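Local coordinates for MobA-like NTP transferase domain-containing protein (Thermus thermophilus, PDB 2DPW) that is of undetermined function but probably transfers nucleotidyl groups from a nucleoside triphosphate, as MobA-like proteins do, at residues K24-R30 with G92-H96; R32-E36 with G57-A61; S48-G53 with P62-P67; G85-V89 with V105-E111. The contacts are given in a common frame with arbitrary orientation. Residues are numbered along the deposited sequence.

Contact 1: K24-R30 with G92-H96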
loop_
_atom_site.group_PDB
_atom_site.type_symbol
_atom_site.label_atom_id
_atom_site.label_comp_id
_atom_site.label_asym_id
_atom_site.label_seq_id
_atom_site.Cartn_x
_atom_site.Cartn_y
_atom_site.Cartn_z
ATOM N N LYS A 24 -13.760 -3.042 -6.203
ATOM C CA LYS A 24 -12.886 -4.113 -6.693
ATOM C C LYS A 24 -12.548 -5.165 -5.614
ATOM O O LYS A 24 -12.380 -6.361 -5.913
ATOM C CB LYS A 24 -11.595 -3.499 -7.262
ATOM C CG LYS A 24 -10.570 -4.531 -7.657
ATOM C CD LYS A 24 -9.175 -3.945 -7.727
ATOM C CE LYS A 24 -8.919 -3.200 -9.027
ATOM N NZ LYS A 24 -7.516 -2.637 -8.987
ATOM N N ALA A 25 -12.469 -4.709 -4.363
ATOM C CA ALA A 25 -12.142 -5.577 -3.224
ATOM C C ALA A 25 -13.151 -6.705 -2.965
ATOM O O ALA A 25 -12.813 -7.742 -2.377
ATOM C CB ALA A 25 -11.996 -4.734 -1.972
ATOM N N LEU A 26 -14.390 -6.489 -3.393
ATOM C CA LEU A 26 -15.452 -7.467 -3.201
ATOM C C LEU A 26 -15.585 -8.400 -4.403
ATOM O O LEU A 26 -16.453 -9.269 -4.445
ATOM C CB LEU A 26 -16.783 -6.753 -2.940
ATOM C CG LEU A 26 -16.843 -5.738 -1.786
ATOM C CD1 LEU A 26 -18.185 -5.011 -1.783
ATOM C CD2 LEU A 26 -16.610 -6.456 -0.454
ATOM N N VAL A 27 -14.735 -8.215 -5.401
ATOM C CA VAL A 27 -14.781 -9.092 -6.555
ATOM C C VAL A 27 -14.214 -10.421 -6.055
ATOM O O VAL A 27 -13.194 -10.457 -5.361
ATOM C CB VAL A 27 -13.915 -8.539 -7.707
ATOM C CG1 VAL A 27 -13.855 -9.545 -8.848
ATOM C CG2 VAL A 27 -14.488 -7.209 -8.192
ATOM N N PRO A 28 -14.885 -11.534 -6.370
ATOM C CA PRO A 28 -14.367 -12.819 -5.901
ATOM C C PRO A 28 -13.023 -13.161 -6.500
ATOM O O PRO A 28 -12.719 -12.801 -7.629
ATOM C CB PRO A 28 -15.444 -13.806 -6.336
ATOM C CG PRO A 28 -16.696 -12.992 -6.261
ATOM C CD PRO A 28 -16.248 -11.686 -6.905
ATOM N N TYR A 29 -12.207 -13.845 -5.722
ATOM C CA TYR A 29 -10.923 -14.283 -6.209
ATOM C C TYR A 29 -10.699 -15.635 -5.583
ATOM O O TYR A 29 -10.759 -15.783 -4.372
ATOM C CB TYR A 29 -9.793 -13.345 -5.812
ATOM C CG TYR A 29 -8.451 -13.883 -6.264
ATOM C CD1 TYR A 29 -8.089 -13.881 -7.617
ATOM C CD2 TYR A 29 -7.550 -14.426 -5.339
ATOM C CE1 TYR A 29 -6.862 -14.407 -8.032
ATOM C CE2 TYR A 29 -6.319 -14.955 -5.742
ATOM C CZ TYR A 29 -5.979 -14.942 -7.089
ATOM O OH TYR A 29 -4.761 -15.446 -7.502
ATOM N N ARG A 30 -10.452 -16.622 -6.427
ATOM C CA ARG A 30 -10.233 -17.990 -5.989
ATOM C C ARG A 30 -11.234 -18.489 -4.952
ATOM O O ARG A 30 -10.884 -19.223 -4.026
ATOM C CB ARG A 30 -8.800 -18.174 -5.486
ATOM C CG ARG A 30 -7.758 -18.107 -6.596
ATOM C CD ARG A 30 -6.418 -18.635 -6.115
ATOM N NE ARG A 30 -5.343 -18.393 -7.073
ATOM C CZ ARG A 30 -4.088 -18.793 -6.896
ATOM N NH1 ARG A 30 -3.761 -19.456 -5.802
ATOM N NH2 ARG A 30 -3.162 -18.527 -7.806
ATOM N N GLY A 92 -7.263 -3.488 -0.412
ATOM C CA GLY A 92 -7.922 -4.779 -0.454
ATOM C C GLY A 92 -7.853 -5.558 -1.756
ATOM O O GLY A 92 -8.649 -6.474 -1.947
ATOM N N ASP A 93 -6.907 -5.231 -2.637
ATOM C CA ASP A 93 -6.806 -5.923 -3.922
ATOM C C ASP A 93 -5.493 -6.656 -4.181
ATOM O O ASP A 93 -5.047 -6.771 -5.324
ATOM C CB ASP A 93 -7.060 -4.940 -5.057
ATOM C CG ASP A 93 -5.940 -3.951 -5.223
ATOM O OD1 ASP A 93 -5.287 -3.628 -4.205
ATOM O OD2 ASP A 93 -5.723 -3.494 -6.367
ATOM N N ILE A 94 -4.862 -7.132 -3.116
ATOM C CA ILE A 94 -3.634 -7.892 -3.249
ATOM C C ILE A 94 -3.933 -9.211 -2.552
ATOM O O ILE A 94 -3.446 -9.473 -1.457
ATOM C CB ILE A 94 -2.425 -7.191 -2.579
ATOM C CG1 ILE A 94 -2.856 -6.502 -1.274
ATOM C CG2 ILE A 94 -1.779 -6.224 -3.575
ATOM C CD1 ILE A 94 -1.688 -5.985 -0.419
ATOM N N PRO A 95 -4.757 -10.056 -3.194
ATOM C CA PRO A 95 -5.193 -11.371 -2.722
ATOM C C PRO A 95 -4.086 -12.410 -2.523
ATOM O O PRO A 95 -4.314 -13.438 -1.883
ATOM C CB PRO A 95 -6.195 -11.790 -3.792
ATOM C CG PRO A 95 -5.586 -11.226 -5.023
ATOM C CD PRO A 95 -5.229 -9.832 -4.573
ATOM N N HIS A 96 -2.902 -12.150 -3.071
ATOM C CA HIS A 96 -1.787 -13.074 -2.925
ATOM C C HIS A 96 -1.012 -12.805 -1.644
ATOM O O HIS A 96 -0.075 -13.536 -1.318
ATOM C CB HIS A 96 -0.824 -12.960 -4.108
ATOM C CG HIS A 96 -1.440 -13.299 -5.425
ATOM N ND1 HIS A 96 -1.846 -12.339 -6.327
ATOM C CD2 HIS A 96 -1.737 -14.494 -5.991
ATOM C CE1 HIS A 96 -2.364 -12.925 -7.389
ATOM N NE2 HIS A 96 -2.310 -14.235 -7.209
#

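Contact 2: R32-E36 with G57-A61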
loop_
_atom_site.group_PDB
_atom_site.type_symbol
_atom_site.label_atom_id
_atom_site.label_comp_id
_atom_site.label_asym_id
_atom_site.label_seq_id
_atom_site.Cartn_x
_atom_site.Cartn_y
_atom_site.Cartn_z
ATOM N N ARG A 32 -13.379 -16.560 -2.850
ATOM C CA ARG A 32 -13.876 -15.585 -1.889
ATOM C C ARG A 32 -13.695 -14.147 -2.331
ATOM O O ARG A 32 -12.880 -13.833 -3.213
ATOM C CB ARG A 32 -13.164 -15.733 -0.547
ATOM C CG ARG A 32 -12.989 -17.153 -0.076
ATOM C CD ARG A 32 -11.936 -17.236 1.016
ATOM N NE ARG A 32 -12.365 -16.593 2.253
ATOM C CZ ARG A 32 -11.640 -16.594 3.367
ATOM N NH1 ARG A 32 -12.091 -15.985 4.452
ATOM N NH2 ARG A 32 -10.464 -17.208 3.393
ATOM N N PRO A 33 -14.465 -13.243 -1.706
ATOM C CA PRO A 33 -14.330 -11.836 -2.068
ATOM C C PRO A 33 -12.860 -11.538 -1.808
ATOM O O PRO A 33 -12.375 -11.629 -0.678
ATOM C CB PRO A 33 -15.242 -11.140 -1.077
ATOM C CG PRO A 33 -16.343 -12.144 -0.891
ATOM C CD PRO A 33 -15.587 -13.450 -0.771
HETATM N N MSE A 34 -12.161 -11.244 -2.890
HETATM C CA MSE A 34 -10.744 -10.909 -2.913
HETATM C C MSE A 34 -10.058 -10.406 -1.627
HETATM O O MSE A 34 -9.003 -10.912 -1.236
HETATM C CB MSE A 34 -10.559 -9.875 -4.009
HETATM C CG MSE A 34 -9.153 -9.450 -4.234
HETATM SE SE MSE A 34 -9.182 -8.125 -5.590
HETATM C CE MSE A 34 -9.341 -9.278 -7.124
ATOM N N VAL A 35 -10.646 -9.395 -0.997
ATOM C CA VAL A 35 -10.075 -8.794 0.198
ATOM C C VAL A 35 -9.935 -9.714 1.411
ATOM O O VAL A 35 -9.106 -9.463 2.296
ATOM C CB VAL A 35 -10.888 -7.554 0.607
ATOM C CG1 VAL A 35 -12.251 -7.987 1.080
ATOM C CG2 VAL A 35 -10.142 -6.749 1.688
ATOM N N GLU A 36 -10.728 -10.779 1.462
ATOM C CA GLU A 36 -10.653 -11.695 2.602
ATOM C C GLU A 36 -9.314 -12.417 2.673
ATOM O O GLU A 36 -8.899 -12.865 3.750
ATOM C CB GLU A 36 -11.791 -12.712 2.559
ATOM C CG GLU A 36 -13.152 -12.056 2.657
ATOM C CD GLU A 36 -14.291 -13.055 2.693
ATOM O OE1 GLU A 36 -14.063 -14.236 2.325
ATOM O OE2 GLU A 36 -15.415 -12.651 3.083
ATOM N N GLY A 57 -20.483 -8.994 4.050
ATOM C CA GLY A 57 -20.429 -10.071 5.023
ATOM C C GLY A 57 -19.065 -10.713 4.898
ATOM O O GLY A 57 -18.933 -11.875 4.519
ATOM N N LEU A 58 -18.033 -9.930 5.188
ATOM C CA LEU A 58 -16.657 -10.392 5.062
ATOM C C LEU A 58 -16.224 -11.370 6.130
ATOM O O LEU A 58 -16.560 -11.228 7.300
ATOM C CB LEU A 58 -15.733 -9.195 5.065
ATOM C CG LEU A 58 -15.931 -8.381 3.784
ATOM C CD1 LEU A 58 -15.263 -7.012 3.907
ATOM C CD2 LEU A 58 -15.396 -9.176 2.587
ATOM N N VAL A 59 -15.482 -12.375 5.700
ATOM C CA VAL A 59 -14.964 -13.419 6.566
ATOM C C VAL A 59 -13.500 -13.539 6.201
ATOM O O VAL A 59 -13.194 -13.777 5.047
ATOM C CB VAL A 59 -15.634 -14.783 6.270
ATOM C CG1 VAL A 59 -14.813 -15.900 6.894
ATOM C CG2 VAL A 59 -17.082 -14.793 6.781
ATOM N N PRO A 60 -12.579 -13.422 7.175
ATOM C CA PRO A 60 -12.871 -13.195 8.592
ATOM C C PRO A 60 -13.344 -11.789 8.883
ATOM O O PRO A 60 -12.840 -10.810 8.330
ATOM C CB PRO A 60 -11.548 -13.505 9.268
ATOM C CG PRO A 60 -10.554 -12.997 8.249
ATOM C CD PRO A 60 -11.123 -13.525 6.954
ATOM N N ALA A 61 -14.336 -11.699 9.756
ATOM C CA ALA A 61 -14.886 -10.414 10.141
ATOM C C ALA A 61 -13.752 -9.511 10.641
ATOM O O ALA A 61 -12.925 -9.911 11.466
ATOM C CB ALA A 61 -15.945 -10.609 11.229
#

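Contact 3: S48-G53 with P62-P67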
loop_
_atom_site.group_PDB
_atom_site.type_symbol
_atom_site.label_atom_id
_atom_site.label_comp_id
_atom_site.label_asym_id
_atom_site.label_seq_id
_atom_site.Cartn_x
_atom_site.Cartn_y
_atom_site.Cartn_z
ATOM N N SER A 48 -4.815 -6.918 14.072
ATOM C CA SER A 48 -6.255 -6.704 14.117
ATOM C C SER A 48 -6.555 -5.674 13.013
ATOM O O SER A 48 -6.238 -4.500 13.156
ATOM C CB SER A 48 -6.653 -6.155 15.485
ATOM O OG SER A 48 -8.056 -5.971 15.579
ATOM N N PRO A 49 -7.157 -6.112 11.894
ATOM C CA PRO A 49 -7.491 -5.249 10.756
ATOM C C PRO A 49 -8.745 -4.396 10.826
ATOM O O PRO A 49 -9.837 -4.890 11.093
ATOM C CB PRO A 49 -7.590 -6.229 9.585
ATOM C CG PRO A 49 -6.916 -7.473 10.066
ATOM C CD PRO A 49 -7.299 -7.521 11.508
ATOM N N VAL A 50 -8.581 -3.107 10.566
ATOM C CA VAL A 50 -9.709 -2.195 10.524
ATOM C C VAL A 50 -10.002 -2.179 9.030
ATOM O O VAL A 50 -9.091 -2.027 8.221
ATOM C CB VAL A 50 -9.332 -0.780 10.989
ATOM C CG1 VAL A 50 -10.488 0.171 10.734
ATOM C CG2 VAL A 50 -9.008 -0.798 12.478
ATOM N N TYR A 51 -11.269 -2.339 8.673
ATOM C CA TYR A 51 -11.693 -2.389 7.284
ATOM C C TYR A 51 -12.476 -1.172 6.811
ATOM O O TYR A 51 -13.566 -0.895 7.309
ATOM C CB TYR A 51 -12.560 -3.634 7.072
ATOM C CG TYR A 51 -13.111 -3.753 5.675
ATOM C CD1 TYR A 51 -12.302 -4.164 4.620
ATOM C CD2 TYR A 51 -14.428 -3.401 5.396
ATOM C CE1 TYR A 51 -12.787 -4.218 3.323
ATOM C CE2 TYR A 51 -14.925 -3.447 4.099
ATOM C CZ TYR A 51 -14.097 -3.858 3.067
ATOM O OH TYR A 51 -14.579 -3.909 1.781
ATOM N N VAL A 52 -11.943 -0.449 5.835
ATOM C CA VAL A 52 -12.678 0.695 5.316
ATOM C C VAL A 52 -13.236 0.331 3.935
ATOM O O VAL A 52 -12.492 0.076 2.999
ATOM C CB VAL A 52 -11.780 1.944 5.230
ATOM C CG1 VAL A 52 -12.640 3.190 5.149
ATOM C CG2 VAL A 52 -10.860 2.005 6.446
ATOM N N GLY A 53 -14.557 0.278 3.827
ATOM C CA GLY A 53 -15.188 -0.075 2.566
ATOM C C GLY A 53 -16.537 -0.737 2.804
ATOM O O GLY A 53 -17.037 -0.743 3.927
ATOM N N PRO A 62 -13.681 -8.289 10.111
ATOM C CA PRO A 62 -12.637 -7.356 10.528
ATOM C C PRO A 62 -12.948 -6.801 11.906
ATOM O O PRO A 62 -14.091 -6.835 12.350
ATOM C CB PRO A 62 -12.673 -6.288 9.439
ATOM C CG PRO A 62 -14.120 -6.294 9.010
ATOM C CD PRO A 62 -14.438 -7.769 8.960
ATOM N N ALA A 63 -11.926 -6.287 12.577
ATOM C CA ALA A 63 -12.081 -5.730 13.918
ATOM C C ALA A 63 -13.087 -4.603 13.952
ATOM O O ALA A 63 -13.872 -4.482 14.890
ATOM C CB ALA A 63 -10.766 -5.231 14.414
ATOM N N LEU A 64 -13.044 -3.765 12.929
ATOM C CA LEU A 64 -13.948 -2.639 12.822
ATOM C C LEU A 64 -14.203 -2.441 11.328
ATOM O O LEU A 64 -13.326 -2.698 10.497
ATOM C CB LEU A 64 -13.302 -1.388 13.450
ATOM C CG LEU A 64 -14.144 -0.107 13.404
ATOM C CD1 LEU A 64 -15.307 -0.227 14.358
ATOM C CD2 LEU A 64 -13.306 1.101 13.760
ATOM N N THR A 65 -15.399 -1.975 10.989
ATOM C CA THR A 65 -15.752 -1.767 9.597
ATOM C C THR A 65 -16.244 -0.349 9.380
ATOM O O THR A 65 -17.417 -0.062 9.578
ATOM C CB THR A 65 -16.847 -2.740 9.212
ATOM O OG1 THR A 65 -16.712 -3.924 10.015
ATOM C CG2 THR A 65 -16.749 -3.114 7.755
ATOM N N LEU A 66 -15.343 0.545 8.994
ATOM C CA LEU A 66 -15.718 1.936 8.748
ATOM C C LEU A 66 -16.191 2.038 7.307
ATOM O O LEU A 66 -15.798 1.233 6.464
ATOM C CB LEU A 66 -14.517 2.864 8.984
ATOM C CG LEU A 66 -13.854 2.629 10.356
ATOM C CD1 LEU A 66 -12.513 3.314 10.439
ATOM C CD2 LEU A 66 -14.765 3.119 11.461
ATOM N N PRO A 67 -17.069 3.013 7.008
ATOM C CA PRO A 67 -17.602 3.225 5.653
ATOM C C PRO A 67 -16.580 3.891 4.737
ATOM O O PRO A 67 -15.416 4.085 5.104
ATOM C CB PRO A 67 -18.796 4.132 5.895
ATOM C CG PRO A 67 -18.314 4.987 7.024
ATOM C CD PRO A 67 -17.675 3.968 7.954
#

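Contact 4: G85-V89 with V105-E111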
loop_
_atom_site.group_PDB
_atom_site.type_symbol
_atom_site.label_atom_id
_atom_site.label_comp_id
_atom_site.label_asym_id
_atom_site.label_seq_id
_atom_site.Cartn_x
_atom_site.Cartn_y
_atom_site.Cartn_z
ATOM N N GLY A 85 -0.495 3.359 17.919
ATOM C CA GLY A 85 0.806 2.743 17.711
ATOM C C GLY A 85 1.293 2.702 16.281
ATOM O O GLY A 85 1.057 3.632 15.509
ATOM N N ARG A 86 2.001 1.630 15.932
ATOM C CA ARG A 86 2.502 1.462 14.572
ATOM C C ARG A 86 1.458 0.626 13.854
ATOM O O ARG A 86 1.059 -0.425 14.353
ATOM C CB ARG A 86 3.844 0.741 14.566
ATOM C CG ARG A 86 4.657 1.023 13.320
ATOM C CD ARG A 86 6.079 0.464 13.385
ATOM N NE ARG A 86 6.093 -0.999 13.372
ATOM C CZ ARG A 86 7.183 -1.742 13.192
ATOM N NH1 ARG A 86 8.363 -1.160 13.003
ATOM N NH2 ARG A 86 7.094 -3.067 13.199
ATOM N N VAL A 87 1.001 1.105 12.699
ATOM C CA VAL A 87 -0.024 0.412 11.924
ATOM C C VAL A 87 0.359 0.121 10.486
ATOM O O VAL A 87 0.986 0.936 9.810
ATOM C CB VAL A 87 -1.341 1.210 11.908
ATOM C CG1 VAL A 87 -2.362 0.537 10.985
ATOM C CG2 VAL A 87 -1.892 1.308 13.323
ATOM N N LEU A 88 -0.038 -1.059 10.030
ATOM C CA LEU A 88 0.234 -1.472 8.673
ATOM C C LEU A 88 -0.994 -1.232 7.818
ATOM O O LEU A 88 -2.090 -1.699 8.116
ATOM C CB LEU A 88 0.619 -2.945 8.629
ATOM C CG LEU A 88 0.855 -3.500 7.224
ATOM C CD1 LEU A 88 1.945 -2.702 6.525
ATOM C CD2 LEU A 88 1.236 -4.957 7.316
ATOM N N VAL A 89 -0.804 -0.481 6.751
ATOM C CA VAL A 89 -1.903 -0.184 5.871
ATOM C C VAL A 89 -1.791 -1.029 4.632
ATOM O O VAL A 89 -0.691 -1.327 4.167
ATOM C CB VAL A 89 -1.898 1.284 5.459
ATOM C CG1 VAL A 89 -3.109 1.579 4.584
ATOM C CG2 VAL A 89 -1.891 2.153 6.697
ATOM N N VAL A 105 7.844 -7.490 6.720
ATOM C CA VAL A 105 7.687 -6.053 6.818
ATOM C C VAL A 105 7.815 -5.663 8.278
ATOM O O VAL A 105 8.697 -4.889 8.653
ATOM C CB VAL A 105 6.294 -5.619 6.294
ATOM C CG1 VAL A 105 6.106 -4.116 6.462
ATOM C CG2 VAL A 105 6.150 -6.021 4.834
ATOM N N LEU A 106 6.934 -6.227 9.095
ATOM C CA LEU A 106 6.907 -5.947 10.522
ATOM C C LEU A 106 8.255 -6.124 11.186
ATOM O O LEU A 106 8.707 -5.257 11.933
ATOM C CB LEU A 106 5.910 -6.867 11.195
ATOM C CG LEU A 106 4.552 -6.857 10.507
ATOM C CD1 LEU A 106 3.749 -8.074 10.931
ATOM C CD2 LEU A 106 3.836 -5.566 10.838
ATOM N N ASP A 107 8.898 -7.247 10.889
ATOM C CA ASP A 107 10.172 -7.589 11.489
ATOM C C ASP A 107 11.393 -6.917 10.908
ATOM O O ASP A 107 12.383 -6.728 11.609
ATOM C CB ASP A 107 10.345 -9.107 11.469
ATOM C CG ASP A 107 9.218 -9.825 12.214
ATOM O OD1 ASP A 107 8.723 -9.250 13.211
ATOM O OD2 ASP A 107 8.830 -10.952 11.820
ATOM N N LYS A 108 11.334 -6.521 9.647
ATOM C CA LYS A 108 12.492 -5.888 9.040
ATOM C C LYS A 108 12.356 -4.390 8.824
ATOM O O LYS A 108 13.312 -3.719 8.436
ATOM C CB LYS A 108 12.805 -6.591 7.733
ATOM C CG LYS A 108 12.977 -8.070 7.935
ATOM C CD LYS A 108 14.092 -8.351 8.925
ATOM C CE LYS A 108 14.287 -9.847 9.155
ATOM N NZ LYS A 108 15.572 -10.099 9.880
ATOM N N ALA A 109 11.171 -3.862 9.085
ATOM C CA ALA A 109 10.940 -2.439 8.914
ATOM C C ALA A 109 11.826 -1.666 9.864
ATOM O O ALA A 109 11.908 -1.989 11.040
ATOM C CB ALA A 109 9.486 -2.110 9.187
ATOM N N PRO A 110 12.515 -0.640 9.360
ATOM C CA PRO A 110 13.382 0.154 10.227
ATOM C C PRO A 110 12.532 1.048 11.111
ATOM O O PRO A 110 11.350 1.243 10.838
ATOM C CB PRO A 110 14.223 0.982 9.260
ATOM C CG PRO A 110 13.784 0.676 7.901
ATOM C CD PRO A 110 12.651 -0.290 7.937
ATOM N N GLU A 111 13.137 1.609 12.150
ATOM C CA GLU A 111 12.416 2.506 13.042
ATOM C C GLU A 111 12.206 3.865 12.379
ATOM O O GLU A 111 13.092 4.718 12.417
ATOM C CB GLU A 111 13.188 2.687 14.353
ATOM C CG GLU A 111 13.037 1.533 15.331
ATOM C CD GLU A 111 11.579 1.214 15.625
ATOM O OE1 GLU A 111 10.780 2.166 15.761
ATOM O OE2 GLU A 111 11.232 0.015 15.726
#

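Contact 1: K24-R30 with G92-H96
A 3-10 turn and a short strand meet the loop after strand 86-91 in the MobA-like, GT-A-type domain, joined by a salt bridge at one end and by aromatic and proline packing at the other. Residues 24-30 lead through the turn into strand 28-29, whereas 92-96 follow directly on the central strand 86-91. At the first end, Lys-24 NZ approaches Asp-93 OD2 at 3.3 Å. Lys-24 also forms a salt bridge to Asp-225, and the other carboxylate oxygen, Asp-93 OD1, is hydrogen-bonded to Thr-91 OG1. Next to this salt bridge the backbones draw close, with the CA atoms of Ala-25 and Gly-92 5.1 Å apart; a CB on Gly-92 would come too near Ala-25 CB. The other end is organised by Tyr-29, whose ring lies on Pro-95: Pro-95 CG sits 3.9 Å from the ring centroid, nearly along its normal, in a CH-pi contact. The same tyrosine turns its edge to the face of His-96 in an offset edge-to-face pair, with ring centroids 5.4 Å apart and planes at 72°. Trp-37 meets Tyr-29 as well, tying the packing to helix 35-44. No nucleotide is bound here, but a lysine in the N-terminal signature region facing an aspartate just beyond a central strand is consistent with the active site of MobA-like transferases, in whose relatives such residues serve nucleotide and metal binding.

Contact 2: R32-E36 with G57-A61
Glu-36, in the first turn of helix 35-44, loses more surface than any other residue in this contact. Its carboxylate reaches the loop 57-61 and accepts a hydrogen bond from the backbone: Val-59 N lies 2.6 Å from Glu-36 OE2, in good geometry. The other oxygen faces back along its own segment, where Arg-32 NE meets Glu-36 OE1 at 2.9 Å in a salt bridge, so that one carboxylate serves both the loop and the arginine. Arg-32 adds a weak hydrogen bond from NH1 to Val-59 O, but its guanidinium is also committed to Glu-40, one turn further along the helix. The contact thus fastens the connection between strands 48-52 and 64-66 to the N-terminal end of helix 35-44, a helix flanking the sheet of the GT-A-like, Rossmann-type nucleotidyltransferase fold. Leu-58 supplies the apolar part. Although its CA-to-CB bond points sideways, Leu-58 CD2 comes within 3.7 Å of Val-35 CG1 and 4.2 Å of Pro-33 CB, and on the sheet side this leucine and Val-35 both touch Tyr-51. Val-59 is far more exposed; besides the hydrogen bonds of its backbone, Val-59 CG1 lies 3.7 Å from Arg-32 NH1. A cis peptide bond precedes Pro-60, whose ring touches Leu-39, Glu-40 and Tyr-43 as the loop runs on along the helix.

Contact 3: S48-G53 with P62-P67
Strand 48-52 and the short strand 64-66 form a parallel pair at the border of the Rossmann-like sheet, which continues beyond strand 48-52 into strand 4-8. The short segments run at 23° to each other, their axes approaching to 4.7 Å, and matched residues put their side chains on the same side. On one side Val-50, Val-52, Leu-64 and Leu-66 make a ridged apolar layer. Leu-66 is the main bump: its CD1 fits against Val-50 CG1 at 3.8 Å, and its CB is 4.3 Å from Val-52 CG1. Helix 72-81 packs over part of this layer, touching Val-52 and Leu-66. On the other side stands Tyr-51. Pro-62 fills the hollow at its base, with Pro-62 CB 3.6 Å from Tyr-51 CB, while the methyl Thr-65 CG2 abuts the ring edge, 3.3 Å from Tyr-51 CD2. The ring reaches over the sheet to Val-35 and Leu-58, and its hydroxyl is hydrogen-bonded to the carbonyl of Glu-54. Gly-53, without a side chain, leaves room for that hydroxyl where the strand ends. Ahead of the regular pairing, Ala-63 N bonds to Pro-49 O at 2.9 Å. The ladder then proceeds from Tyr-51 N to Leu-64 O at 2.8 Å and, weakly, from Leu-66 N to Tyr-51 O, before closing with Gly-53 N donating to Leu-66 O at 3.1 Å.

Contact 4: G85-V89 with V105-E111
Gly-85 introduces strand 86-91 with a positive phi and stays clear of 105-111. Arg-86, next in line, gives the largest share of the buried surface: its side chain, bent at chi3, crosses to the end of helix 99-108, where Arg-86 NH2 donates to the carbonyl of Leu-106, with NH2 and Leu-106 O 3.0 Å apart. The guanidinium also lies near Ala-109, and Glu-111 OE2 is 4.1 Å from Arg-86 NH1, close enough for charge attraction but beyond a salt bridge. Strand and helix are successive elements of the Rossmann-like core, the helix lying against the sheet. Val-87 points away from the helix, and its side chain touches Ser-4 and Ile-6 of strand 4-8. Leu-88 turns back to the helix and meets two consecutive residues, with Leu-88 CD1 4.4 Å from Val-105 CG1 and Leu-88 CD2 4.4 Å from Leu-106 CD2, a rather loose apolar fit. Val-105 continues onto Leu-148 and Leu-150 of strand 148-152, which runs antiparallel beside strand 86-91; Val-89 hydrogen-bonds to it through Leu-149.

Overall arrangement
Contacts 1 and 2 are close neighbours, their centres 9 Å apart, joined by probable backbone hydrogen bonds: Val-27 O to Met-34 N at 2.8 Å and Ala-25 O to Val-35 N at 3.1 Å. Contact 3 adjoins contact 2, with centres 11 Å apart; Leu-58 CD1 lies 3.5 Å from Tyr-51 CZ. Tyr-51 OH also touches Leu-26 CD2 of contact 1 at 4.0 Å. Contact 4 stands apart, its centre 23 Å from that of contact 1, yet strand 86-91 leads straight from it into 92-96 of contact 1. It shares the main sheet with contact 3. Of the four, contact 1 holds the presumed active-site lysine and aspartate.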